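Local coordinates for uncharacterized protein (Planctomyces limnophilus, PDB 4H7L), which is of unknown function but adopts a cupin barrel fold and binds a copper(II) ion at a site of three histidines and one glutamate, at residues P31-R37 against H50-K56; R59-E65 against D124-D128; R64-E68 against I115-D121; A79-N84 against V102-G108. All coordinates share one frame. Numbering follows the deposited sequence.

Interaction 1 of 4, residues P31-R37 against H50-K56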
# COMPACT_ATOMS: atom_id res chain seq x y z
N PRO B 31 6.79 16.09 8.99
CA PRO B 31 5.98 17.22 9.44
C PRO B 31 4.65 16.81 10.07
O PRO B 31 4.15 17.52 10.95
CB PRO B 31 5.74 18.02 8.16
CG PRO B 31 6.85 17.63 7.26
CD PRO B 31 7.11 16.19 7.55
N CYS B 32 4.09 15.69 9.64
CA CYS B 32 2.78 15.26 10.14
C CYS B 32 2.89 14.24 11.28
O CYS B 32 1.87 13.83 11.84
CB CYS B 32 1.95 14.67 9.00
SG CYS B 32 2.66 13.17 8.29
N GLY B 33 4.11 13.83 11.62
CA GLY B 33 4.31 12.88 12.70
C GLY B 33 5.54 12.00 12.54
O GLY B 33 6.66 12.50 12.47
N TRP B 34 5.33 10.69 12.47
CA TRP B 34 6.43 9.74 12.38
C TRP B 34 6.25 8.78 11.20
O TRP B 34 5.17 8.24 11.00
CB TRP B 34 6.56 8.94 13.67
CG TRP B 34 6.82 9.81 14.86
CD1 TRP B 34 5.88 10.35 15.70
CD2 TRP B 34 8.09 10.24 15.35
NE1 TRP B 34 6.50 11.09 16.67
CE2 TRP B 34 7.85 11.04 16.48
CE3 TRP B 34 9.41 10.03 14.93
CZ2 TRP B 34 8.89 11.63 17.21
CZ3 TRP B 34 10.43 10.61 15.65
CH2 TRP B 34 10.17 11.40 16.78
N ALA B 35 7.33 8.56 10.45
CA ALA B 35 7.28 7.70 9.28
C ALA B 35 8.26 6.53 9.41
O ALA B 35 9.40 6.71 9.83
CB ALA B 35 7.60 8.50 8.03
N GLN B 36 7.80 5.34 9.04
CA GLN B 36 8.66 4.17 8.97
C GLN B 36 8.70 3.72 7.51
O GLN B 36 7.80 3.03 7.04
CB GLN B 36 8.16 3.07 9.90
CG GLN B 36 8.32 3.42 11.38
CD GLN B 36 7.65 2.44 12.33
OE1 GLN B 36 6.43 2.42 12.46
NE2 GLN B 36 8.45 1.62 13.00
N ARG B 37 9.75 4.12 6.81
CA ARG B 37 9.79 4.04 5.36
C ARG B 37 10.51 2.79 4.86
O ARG B 37 11.60 2.46 5.31
CB ARG B 37 10.47 5.29 4.79
CG ARG B 37 9.94 6.60 5.38
CD ARG B 37 10.33 7.80 4.54
NE ARG B 37 9.65 9.03 4.96
CZ ARG B 37 10.15 9.93 5.80
NH1 ARG B 37 11.36 9.78 6.33
NH2 ARG B 37 9.44 11.00 6.11
N HIS B 50 5.42 3.40 3.09
CA HIS B 50 5.61 4.00 4.41
C HIS B 50 4.50 3.55 5.35
O HIS B 50 3.34 3.43 4.95
CB HIS B 50 5.56 5.52 4.32
CG HIS B 50 6.52 6.11 3.34
ND1 HIS B 50 7.47 5.37 2.67
CD2 HIS B 50 6.69 7.39 2.92
CE1 HIS B 50 8.17 6.16 1.88
NE2 HIS B 50 7.72 7.39 2.02
N TYR B 51 4.86 3.30 6.60
CA TYR B 51 3.88 3.11 7.66
C TYR B 51 3.97 4.35 8.55
O TYR B 51 4.93 4.53 9.28
CB TYR B 51 4.18 1.83 8.44
CG TYR B 51 3.34 1.62 9.67
CD1 TYR B 51 1.98 1.35 9.57
CD2 TYR B 51 3.90 1.66 10.93
CE1 TYR B 51 1.22 1.14 10.70
CE2 TYR B 51 3.15 1.45 12.06
CZ TYR B 51 1.80 1.19 11.94
OH TYR B 51 1.04 0.98 13.06
N THR B 52 2.95 5.20 8.45
CA THR B 52 3.07 6.57 8.94
C THR B 52 2.06 6.90 10.03
O THR B 52 0.87 6.66 9.89
CB THR B 52 2.89 7.57 7.79
OG1 THR B 52 3.92 7.38 6.81
CG2 THR B 52 2.95 9.00 8.30
N GLN B 53 2.57 7.48 11.12
CA GLN B 53 1.73 7.93 12.22
C GLN B 53 1.49 9.43 12.12
O GLN B 53 2.42 10.22 12.22
CB GLN B 53 2.41 7.62 13.56
CG GLN B 53 2.69 6.14 13.79
CD GLN B 53 1.42 5.35 14.03
OE1 GLN B 53 0.32 5.89 13.92
NE2 GLN B 53 1.57 4.07 14.35
N ILE B 54 0.23 9.81 11.91
CA ILE B 54 -0.15 11.22 11.91
C ILE B 54 -0.44 11.64 13.34
O ILE B 54 -1.45 11.23 13.92
CB ILE B 54 -1.41 11.48 11.06
CG1 ILE B 54 -1.38 10.68 9.75
CG2 ILE B 54 -1.54 12.98 10.78
CD1 ILE B 54 -0.21 11.01 8.85
N THR B 55 0.44 12.45 13.91
CA THR B 55 0.31 12.87 15.30
C THR B 55 0.11 14.38 15.45
O THR B 55 -0.38 14.84 16.48
CB THR B 55 1.55 12.46 16.11
OG1 THR B 55 2.74 12.87 15.41
CG2 THR B 55 1.58 10.95 16.32
N LYS B 56 0.49 15.14 14.43
CA LYS B 56 0.42 16.59 14.50
C LYS B 56 -0.05 17.20 13.18
O LYS B 56 0.03 16.58 12.13
CB LYS B 56 1.79 17.17 14.90
CG LYS B 56 2.96 16.71 14.04
CD LYS B 56 4.28 16.80 14.81
CE LYS B 56 5.49 16.60 13.89
NZ LYS B 56 6.70 16.15 14.63

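Interaction 2 of 4, residues R59-E65 against D124-D128. With CU (copper (II) ion), chain D.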
# COMPACT_ATOMS: atom_id res chain seq x y z
N ARG B 59 1.35 21.59 7.25
CA ARG B 59 1.04 22.43 6.10
C ARG B 59 0.47 21.58 4.97
O ARG B 59 0.91 20.45 4.75
CB ARG B 59 2.30 23.13 5.57
CG ARG B 59 2.89 24.19 6.46
CD ARG B 59 4.04 24.90 5.77
NE ARG B 59 3.59 25.78 4.69
CZ ARG B 59 4.39 26.54 3.95
NH1 ARG B 59 5.70 26.54 4.16
NH2 ARG B 59 3.88 27.31 2.99
N THR B 60 -0.51 22.12 4.27
CA THR B 60 -0.96 21.52 3.02
C THR B 60 0.21 21.53 2.06
O THR B 60 0.92 22.53 1.93
CB THR B 60 -2.12 22.31 2.40
OG1 THR B 60 -3.26 22.23 3.26
CG2 THR B 60 -2.48 21.75 1.03
N HIS B 61 0.43 20.40 1.38
CA HIS B 61 1.56 20.27 0.47
C HIS B 61 1.15 19.49 -0.78
O HIS B 61 0.05 18.96 -0.86
CB HIS B 61 2.73 19.55 1.17
CG HIS B 61 2.49 18.09 1.38
ND1 HIS B 61 1.89 17.59 2.52
CD2 HIS B 61 2.77 17.01 0.61
CE1 HIS B 61 1.81 16.27 2.43
NE2 HIS B 61 2.34 15.90 1.28
N TYR B 62 2.05 19.44 -1.75
CA TYR B 62 1.81 18.63 -2.93
C TYR B 62 3.12 18.15 -3.55
O TYR B 62 4.21 18.60 -3.18
CB TYR B 62 0.98 19.39 -3.96
CG TYR B 62 1.67 20.58 -4.59
CD1 TYR B 62 1.74 21.80 -3.93
CD2 TYR B 62 2.23 20.48 -5.86
CE1 TYR B 62 2.36 22.89 -4.51
CE2 TYR B 62 2.86 21.57 -6.44
CZ TYR B 62 2.91 22.77 -5.77
OH TYR B 62 3.54 23.85 -6.35
N HIS B 63 3.00 17.24 -4.51
CA HIS B 63 4.15 16.62 -5.13
C HIS B 63 4.05 16.82 -6.63
O HIS B 63 2.96 16.71 -7.20
CB HIS B 63 4.20 15.13 -4.78
CG HIS B 63 4.08 14.85 -3.31
ND1 HIS B 63 5.05 15.22 -2.40
CD2 HIS B 63 3.10 14.24 -2.60
CE1 HIS B 63 4.67 14.85 -1.19
NE2 HIS B 63 3.49 14.25 -1.28
N ARG B 64 5.18 17.11 -7.27
CA ARG B 64 5.19 17.40 -8.70
C ARG B 64 5.52 16.19 -9.54
O ARG B 64 5.26 16.17 -10.74
CB ARG B 64 6.19 18.53 -8.99
CG ARG B 64 5.82 19.84 -8.35
CD ARG B 64 6.71 20.98 -8.82
NE ARG B 64 6.23 22.25 -8.30
CZ ARG B 64 6.60 23.45 -8.74
NH1 ARG B 64 7.47 23.57 -9.73
NH2 ARG B 64 6.09 24.54 -8.19
N GLU B 65 6.10 15.16 -8.91
CA GLU B 65 6.64 14.02 -9.64
C GLU B 65 6.23 12.68 -9.05
O GLU B 65 6.60 11.62 -9.56
CB GLU B 65 8.17 14.11 -9.65
CG GLU B 65 8.73 15.42 -10.19
CD GLU B 65 8.97 15.38 -11.69
OE1 GLU B 65 10.14 15.16 -12.09
OE2 GLU B 65 8.00 15.56 -12.46
N ASP B 124 10.91 16.32 -3.24
CA ASP B 124 9.69 16.66 -3.96
C ASP B 124 8.55 16.99 -3.02
O ASP B 124 7.61 16.21 -2.87
CB ASP B 124 9.28 15.51 -4.88
CG ASP B 124 8.11 15.87 -5.77
OD1 ASP B 124 7.88 17.08 -5.99
OD2 ASP B 124 7.42 14.95 -6.25
N GLU B 125 8.64 18.15 -2.39
CA GLU B 125 7.58 18.65 -1.53
C GLU B 125 7.39 20.13 -1.82
O GLU B 125 8.35 20.90 -1.81
CB GLU B 125 7.94 18.46 -0.06
CG GLU B 125 6.75 18.50 0.88
CD GLU B 125 7.15 18.54 2.34
OE1 GLU B 125 8.06 19.34 2.68
OE2 GLU B 125 6.57 17.79 3.15
N TRP B 126 6.15 20.53 -2.10
CA TRP B 126 5.88 21.92 -2.47
C TRP B 126 4.69 22.49 -1.71
O TRP B 126 3.76 21.77 -1.36
CB TRP B 126 5.65 22.03 -3.97
CG TRP B 126 6.83 21.56 -4.75
CD1 TRP B 126 7.15 20.27 -5.06
CD2 TRP B 126 7.87 22.37 -5.30
NE1 TRP B 126 8.31 20.22 -5.79
CE2 TRP B 126 8.78 21.50 -5.95
CE3 TRP B 126 8.12 23.74 -5.32
CZ2 TRP B 126 9.92 21.96 -6.60
CZ3 TRP B 126 9.26 24.20 -5.97
CH2 TRP B 126 10.14 23.31 -6.60
N PHE B 127 4.74 23.79 -1.46
CA PHE B 127 3.69 24.49 -0.73
C PHE B 127 3.16 25.64 -1.56
O PHE B 127 3.83 26.12 -2.47
CB PHE B 127 4.23 25.03 0.60
CG PHE B 127 4.96 24.00 1.42
CD1 PHE B 127 4.25 23.10 2.21
CD2 PHE B 127 6.34 23.93 1.41
CE1 PHE B 127 4.92 22.15 2.97
CE2 PHE B 127 7.00 22.98 2.16
CZ PHE B 127 6.29 22.09 2.94
N ASP B 128 1.94 26.07 -1.25
CA ASP B 128 1.41 27.33 -1.74
C ASP B 128 1.63 28.37 -0.65
O ASP B 128 1.46 28.07 0.53
CB ASP B 128 -0.08 27.20 -2.06
CG ASP B 128 -0.36 26.22 -3.17
OD1 ASP B 128 0.34 26.28 -4.21
OD2 ASP B 128 -1.27 25.38 -3.01
CU CU D . 2.24 13.91 0.39
O HOH W 1 0.82 25.48 1.07

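Interaction 3 of 4, residues R64-E68 against I115-D121. With CU (copper (II) ion), chain D.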
# COMPACT_ATOMS: atom_id res chain seq x y z
N ARG B 64 5.18 17.11 -7.27
CA ARG B 64 5.19 17.40 -8.70
C ARG B 64 5.52 16.19 -9.54
O ARG B 64 5.26 16.17 -10.74
CB ARG B 64 6.19 18.53 -8.99
CG ARG B 64 5.82 19.84 -8.35
CD ARG B 64 6.71 20.98 -8.82
NE ARG B 64 6.23 22.25 -8.30
CZ ARG B 64 6.60 23.45 -8.74
NH1 ARG B 64 7.47 23.57 -9.73
NH2 ARG B 64 6.09 24.54 -8.19
N GLU B 65 6.10 15.16 -8.91
CA GLU B 65 6.64 14.02 -9.64
C GLU B 65 6.23 12.68 -9.05
O GLU B 65 6.60 11.62 -9.56
CB GLU B 65 8.17 14.11 -9.65
CG GLU B 65 8.73 15.42 -10.19
CD GLU B 65 8.97 15.38 -11.69
OE1 GLU B 65 10.14 15.16 -12.09
OE2 GLU B 65 8.00 15.56 -12.46
N HIS B 66 5.47 12.71 -7.96
CA HIS B 66 5.11 11.50 -7.23
C HIS B 66 3.62 11.45 -6.98
O HIS B 66 3.01 12.44 -6.59
CB HIS B 66 5.84 11.44 -5.89
CG HIS B 66 7.31 11.25 -6.02
ND1 HIS B 66 8.17 12.27 -6.38
CD2 HIS B 66 8.09 10.16 -5.84
CE1 HIS B 66 9.40 11.81 -6.41
NE2 HIS B 66 9.38 10.53 -6.09
N GLN B 67 3.03 10.28 -7.18
CA GLN B 67 1.65 10.07 -6.80
C GLN B 67 1.63 9.19 -5.56
O GLN B 67 2.46 8.29 -5.42
CB GLN B 67 0.84 9.45 -7.95
CG GLN B 67 1.08 7.97 -8.19
CD GLN B 67 -0.21 7.20 -8.39
OE1 GLN B 67 -0.33 6.39 -9.31
NE2 GLN B 67 -1.19 7.43 -7.52
N GLU B 68 0.72 9.48 -4.65
CA GLU B 68 0.64 8.77 -3.39
C GLU B 68 -0.70 8.07 -3.25
O GLU B 68 -1.71 8.54 -3.77
CB GLU B 68 0.87 9.73 -2.22
CG GLU B 68 2.25 10.38 -2.21
CD GLU B 68 2.51 11.22 -0.96
OE1 GLU B 68 3.59 11.06 -0.36
OE2 GLU B 68 1.64 12.04 -0.59
N ILE B 115 1.66 4.65 0.04
CA ILE B 115 2.31 4.02 -1.10
C ILE B 115 2.70 5.09 -2.11
O ILE B 115 1.84 5.79 -2.64
CB ILE B 115 1.37 3.00 -1.76
CG1 ILE B 115 0.98 1.92 -0.75
CG2 ILE B 115 2.03 2.35 -2.97
CD1 ILE B 115 -0.35 1.25 -1.05
N VAL B 116 3.99 5.21 -2.37
CA VAL B 116 4.51 6.30 -3.20
C VAL B 116 5.17 5.78 -4.47
O VAL B 116 5.99 4.86 -4.42
CB VAL B 116 5.56 7.11 -2.42
CG1 VAL B 116 6.03 8.30 -3.24
CG2 VAL B 116 4.99 7.57 -1.08
N SER B 117 4.83 6.38 -5.61
CA SER B 117 5.43 5.99 -6.88
C SER B 117 5.78 7.22 -7.74
O SER B 117 4.98 8.14 -7.86
CB SER B 117 4.49 5.08 -7.66
OG SER B 117 3.62 5.85 -8.47
N PRO B 118 6.98 7.24 -8.33
CA PRO B 118 8.00 6.21 -8.11
C PRO B 118 8.50 6.28 -6.67
O PRO B 118 7.91 7.01 -5.86
CB PRO B 118 9.12 6.59 -9.09
CG PRO B 118 8.53 7.63 -10.00
CD PRO B 118 7.47 8.31 -9.21
N PRO B 119 9.58 5.56 -6.34
CA PRO B 119 10.02 5.56 -4.95
C PRO B 119 10.13 6.97 -4.38
O PRO B 119 10.57 7.89 -5.06
CB PRO B 119 11.39 4.88 -5.02
CG PRO B 119 11.29 3.99 -6.22
CD PRO B 119 10.46 4.75 -7.20
N PHE B 120 9.74 7.11 -3.12
CA PHE B 120 9.70 8.39 -2.43
C PHE B 120 11.00 9.19 -2.49
O PHE B 120 12.09 8.66 -2.27
CB PHE B 120 9.30 8.15 -0.97
CG PHE B 120 9.54 9.32 -0.08
CD1 PHE B 120 8.61 10.33 0.02
CD2 PHE B 120 10.69 9.40 0.68
CE1 PHE B 120 8.82 11.41 0.85
CE2 PHE B 120 10.92 10.47 1.51
CZ PHE B 120 9.98 11.48 1.60
N ASP B 121 10.87 10.48 -2.79
CA ASP B 121 12.00 11.41 -2.82
C ASP B 121 11.64 12.65 -2.01
O ASP B 121 10.74 13.40 -2.39
CB ASP B 121 12.33 11.79 -4.27
CG ASP B 121 13.31 12.94 -4.38
OD1 ASP B 121 14.08 13.17 -3.43
OD2 ASP B 121 13.31 13.63 -5.42
CU CU D . 2.24 13.91 0.39

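Interaction 4 of 4, residues A79-N84 against V102-G108. With CU (copper (II) ion), chain D.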
# COMPACT_ATOMS: atom_id res chain seq x y z
N ALA B 79 -11.42 12.66 12.15
CA ALA B 79 -10.22 12.89 11.36
C ALA B 79 -10.64 12.97 9.91
O ALA B 79 -11.54 12.25 9.48
CB ALA B 79 -9.21 11.78 11.57
N THR B 80 -10.02 13.87 9.15
CA THR B 80 -10.36 14.03 7.75
C THR B 80 -9.12 14.09 6.88
O THR B 80 -7.99 14.13 7.37
CB THR B 80 -11.16 15.32 7.51
OG1 THR B 80 -10.33 16.46 7.77
CG2 THR B 80 -12.39 15.38 8.40
N ILE B 81 -9.34 14.10 5.57
CA ILE B 81 -8.28 14.35 4.62
C ILE B 81 -8.74 15.51 3.76
O ILE B 81 -9.92 15.62 3.43
CB ILE B 81 -8.00 13.11 3.74
CG1 ILE B 81 -6.82 13.38 2.81
CG2 ILE B 81 -9.23 12.73 2.94
CD1 ILE B 81 -6.15 12.12 2.32
N GLU B 82 -7.82 16.41 3.44
CA GLU B 82 -8.14 17.56 2.61
C GLU B 82 -7.48 17.41 1.25
O GLU B 82 -6.26 17.29 1.16
CB GLU B 82 -7.70 18.85 3.28
CG GLU B 82 -8.53 19.21 4.51
CD GLU B 82 -8.03 20.46 5.22
OE1 GLU B 82 -7.00 21.02 4.79
OE2 GLU B 82 -8.67 20.87 6.21
N LEU B 83 -8.30 17.41 0.20
CA LEU B 83 -7.80 17.29 -1.16
C LEU B 83 -8.25 18.51 -1.96
O LEU B 83 -9.44 18.75 -2.13
CB LEU B 83 -8.31 16.00 -1.79
CG LEU B 83 -7.86 14.73 -1.08
CD1 LEU B 83 -8.67 13.52 -1.53
CD2 LEU B 83 -6.39 14.49 -1.32
N ASN B 84 -7.28 19.28 -2.44
CA ASN B 84 -7.56 20.55 -3.11
C ASN B 84 -8.65 21.34 -2.41
O ASN B 84 -9.61 21.78 -3.03
CB ASN B 84 -7.93 20.32 -4.58
CG ASN B 84 -6.75 19.90 -5.43
OD1 ASN B 84 -5.61 20.32 -5.19
ND2 ASN B 84 -7.00 19.08 -6.44
N VAL B 102 -2.06 17.55 -6.70
CA VAL B 102 -3.19 17.61 -5.79
C VAL B 102 -2.73 18.05 -4.40
O VAL B 102 -2.02 17.31 -3.72
CB VAL B 102 -3.90 16.25 -5.68
CG1 VAL B 102 -4.89 16.26 -4.52
CG2 VAL B 102 -4.60 15.92 -6.99
N ARG B 103 -3.12 19.25 -3.99
CA ARG B 103 -2.82 19.73 -2.64
C ARG B 103 -3.50 18.82 -1.63
O ARG B 103 -4.66 18.46 -1.80
CB ARG B 103 -3.31 21.16 -2.45
CG ARG B 103 -2.36 22.24 -2.94
CD ARG B 103 -2.13 22.18 -4.45
NE ARG B 103 -1.33 23.32 -4.91
CZ ARG B 103 -0.82 23.45 -6.13
NH1 ARG B 103 -1.00 22.51 -7.05
NH2 ARG B 103 -0.11 24.53 -6.44
N HIS B 104 -2.78 18.43 -0.58
CA HIS B 104 -3.32 17.48 0.37
C HIS B 104 -2.69 17.57 1.75
O HIS B 104 -1.55 18.02 1.90
CB HIS B 104 -3.19 16.05 -0.16
CG HIS B 104 -1.77 15.60 -0.35
ND1 HIS B 104 -1.01 15.99 -1.43
CD2 HIS B 104 -0.98 14.78 0.39
CE1 HIS B 104 0.19 15.44 -1.34
NE2 HIS B 104 0.23 14.71 -0.24
N ARG B 105 -3.45 17.13 2.75
CA ARG B 105 -2.94 16.93 4.10
C ARG B 105 -3.99 16.22 4.93
O ARG B 105 -5.18 16.23 4.59
CB ARG B 105 -2.59 18.25 4.77
CG ARG B 105 -3.79 19.14 5.02
CD ARG B 105 -3.53 20.13 6.12
NE ARG B 105 -4.63 21.08 6.23
CZ ARG B 105 -4.55 22.25 6.84
NH1 ARG B 105 -3.42 22.65 7.41
NH2 ARG B 105 -5.62 23.04 6.88
N ILE B 106 -3.56 15.59 6.02
CA ILE B 106 -4.48 14.95 6.94
C ILE B 106 -4.70 15.83 8.18
O ILE B 106 -3.80 16.56 8.60
CB ILE B 106 -3.99 13.56 7.35
CG1 ILE B 106 -4.22 12.58 6.20
CG2 ILE B 106 -4.72 13.07 8.60
CD1 ILE B 106 -3.67 11.20 6.43
N VAL B 107 -5.90 15.76 8.73
CA VAL B 107 -6.28 16.58 9.87
C VAL B 107 -6.79 15.67 10.97
O VAL B 107 -7.69 14.85 10.73
CB VAL B 107 -7.37 17.60 9.48
CG1 VAL B 107 -7.84 18.38 10.69
CG2 VAL B 107 -6.84 18.54 8.40
N GLY B 108 -6.22 15.79 12.16
CA GLY B 108 -6.52 14.87 13.25
C GLY B 108 -5.59 13.68 13.19
O GLY B 108 -4.83 13.53 12.23
CU CU D . 2.24 13.91 0.39

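Interaction 1 of 4, residues P31-R37 against H50-K56
Strands 33-37 and 50-54 run antiparallel, their axes 4.6 Å apart at closest approach and 168° between directions, as the two arms of a β-hairpin in the cupin barrel. Paired hydrogen bonds join W34 with Q53 (W34 N to Q53 O 3.0 Å, Q53 N to W34 O 2.7 Å) and Q36 with Y51 (3.0 Å for both Q36 N to Y51 O and Y51 N to Q36 O). The ladder ends at C32, whose O accepts from T55 N at 2.9 Å and K56 N at 3.2 Å. G33, at phi/psi 151/-120, sits beside this end; a β-carbon there would clash with Q53 O and T55 OG1.

A35, T52, R37 and H50 share one face of the sheet, W34, Q53, Q36 and Y51 the other. On the second face, Q36 OE1 reaches the ring edge of Y51 at CD2, 3.1 Å away, while Q36 NE2 bonds I25 O. The same Y51 packs against L93 of the second subunit. C32 SG touches I54 CD1 at 3.6 Å. At the far end, R37 lays its aliphatic chain over H50 in a CH-pi contact, with CD 3.8 Å from the centroid of the imidazole ring.

Interaction 2 of 4, residues R59-E65 against D124-D128
R64 lays its guanidinium flat over the indole of W126, with centres 3.7 Å apart and planes at 18°, a cation-pi stack; its NH2 also bonds Y62 OH at 3.2 Å. W126 CB in turn sits over the Y62 ring, 3.6 Å from its centroid. A second arginine, R59, stacks off-centre on F127, centres 4.1 Å apart. Between these pairs the backbones meet in a single antiparallel bridge, Y62 N to W126 O and W126 N to Y62 O, both 2.9 Å, and a water links T60 O (3.1 Å) to D128 N (2.6 Å).

D124 fastens the other end: OD1 accepts from R64 N and OD2 from E65 N, each at 3.0 Å, while OD2 also takes a bond from H66 ND1. H61 NE2 and H63 NE2 bind copper at 2.2 and 2.1 Å, alongside E68 and H104. Since H63 ND1 donates to D124 O at 2.8 Å, its NE2 is left to coordinate the metal: 124-128 thereby probably helps orient a copper ligand from the second shell.

Interaction 3 of 4, residues R64-E68 against I115-D121
E68 OE2 coordinates the copper ion at 2.2 Å, placing this contact at the metal site of the cupin barrel; H61, H63 and H104 supply the other three protein ligands. The carboxylate is held by further partners, N114 ND2 at OE1 and Y70 OH at OE2. Its strand is secured to 115-117 by an antiparallel hydrogen-bonded pair, Q67 N to S117 O and S117 N to Q67 O, each 3.0 Å. The next pair, E68 with V116, is non-hydrogen-bonded, and E68 CA approaches I115 O at 3.3 Å.

Just before the strand, H66 turns its imidazole into the bend that follows S117. There P118, preceded by a cis peptide bond, P119 and D121 curl around the ring. H66 ND1 bonds D124 OD2, its strongest polar link, whereas NE2 makes a weak hydrogen bond to P119 O at 3.1 Å. D121 CB lies 3.6 Å from H66 CE1, and E65 O packs on P118 CD at 3.4 Å.

E68 and V116 share the sheet face turned to the metal; Q67 and S117 lie on the reverse face, against the second subunit. There Q67 OE1 accepts from S46 N of the second subunit and I115 packs on I115 of the second subunit, while within the chain Q67 CG rests 3.3 Å from S117 OG.

Interaction 4 of 4, residues A79-N84 against V102-G108
H104, with chi1 in the p well (63°), swings its ring away from strand 80-83 to bind copper through NE2 at 2.2 Å, completing the set with H61, H63 and E68. Its ND1 donates to V102 O at 2.8 Å, fixing the ring orientation. On the same face L83, chi1 m and chi2 t, reaches CD2 to within 3.7 Å of H104 CB and 4.0 Å of V102 CG1; I81 and I106, packing with Y70, continue this apolar layer.

The reverse face carries E82 and R105. E82 in m and R105 in p, extended beyond chi1, converge so that E82 OE1 forms a salt bridge with R105 NE at 2.8 Å. At the strand end N84, in a left-handed conformation (42/50), bonds R103 O through N at 2.8 Å and takes R103 N on OD1 at 3.0 Å; R103 NE itself pairs with D128.

On this antiparallel pair (162°), H104, later in sequence than H61, H63 and E68, completes the three-histidine, one-glutamate metal site characteristic of cupins.

Along the chain interaction 1, a hairpin, closes before the others open. Interactions 2 and 3 then start from shared residues R64 and E65, and interaction 4 falls within the sequence that both span. Interactions 1 and 3 belong to one sheet, where strand 48-54 neighbours 110-117, and lie on opposite sides of the chain's centre, their own centres about 16 Å apart. Interaction 4 joins two of the three strands of the smaller sheet, its centre about 17 Å from that of interaction 3. Copper unites 2, 3 and 4: loop 59-65 gives two histidines, and each sheet adds one ligand, E68 or H104. The metal site thus probably relies on how sheets and loop are placed.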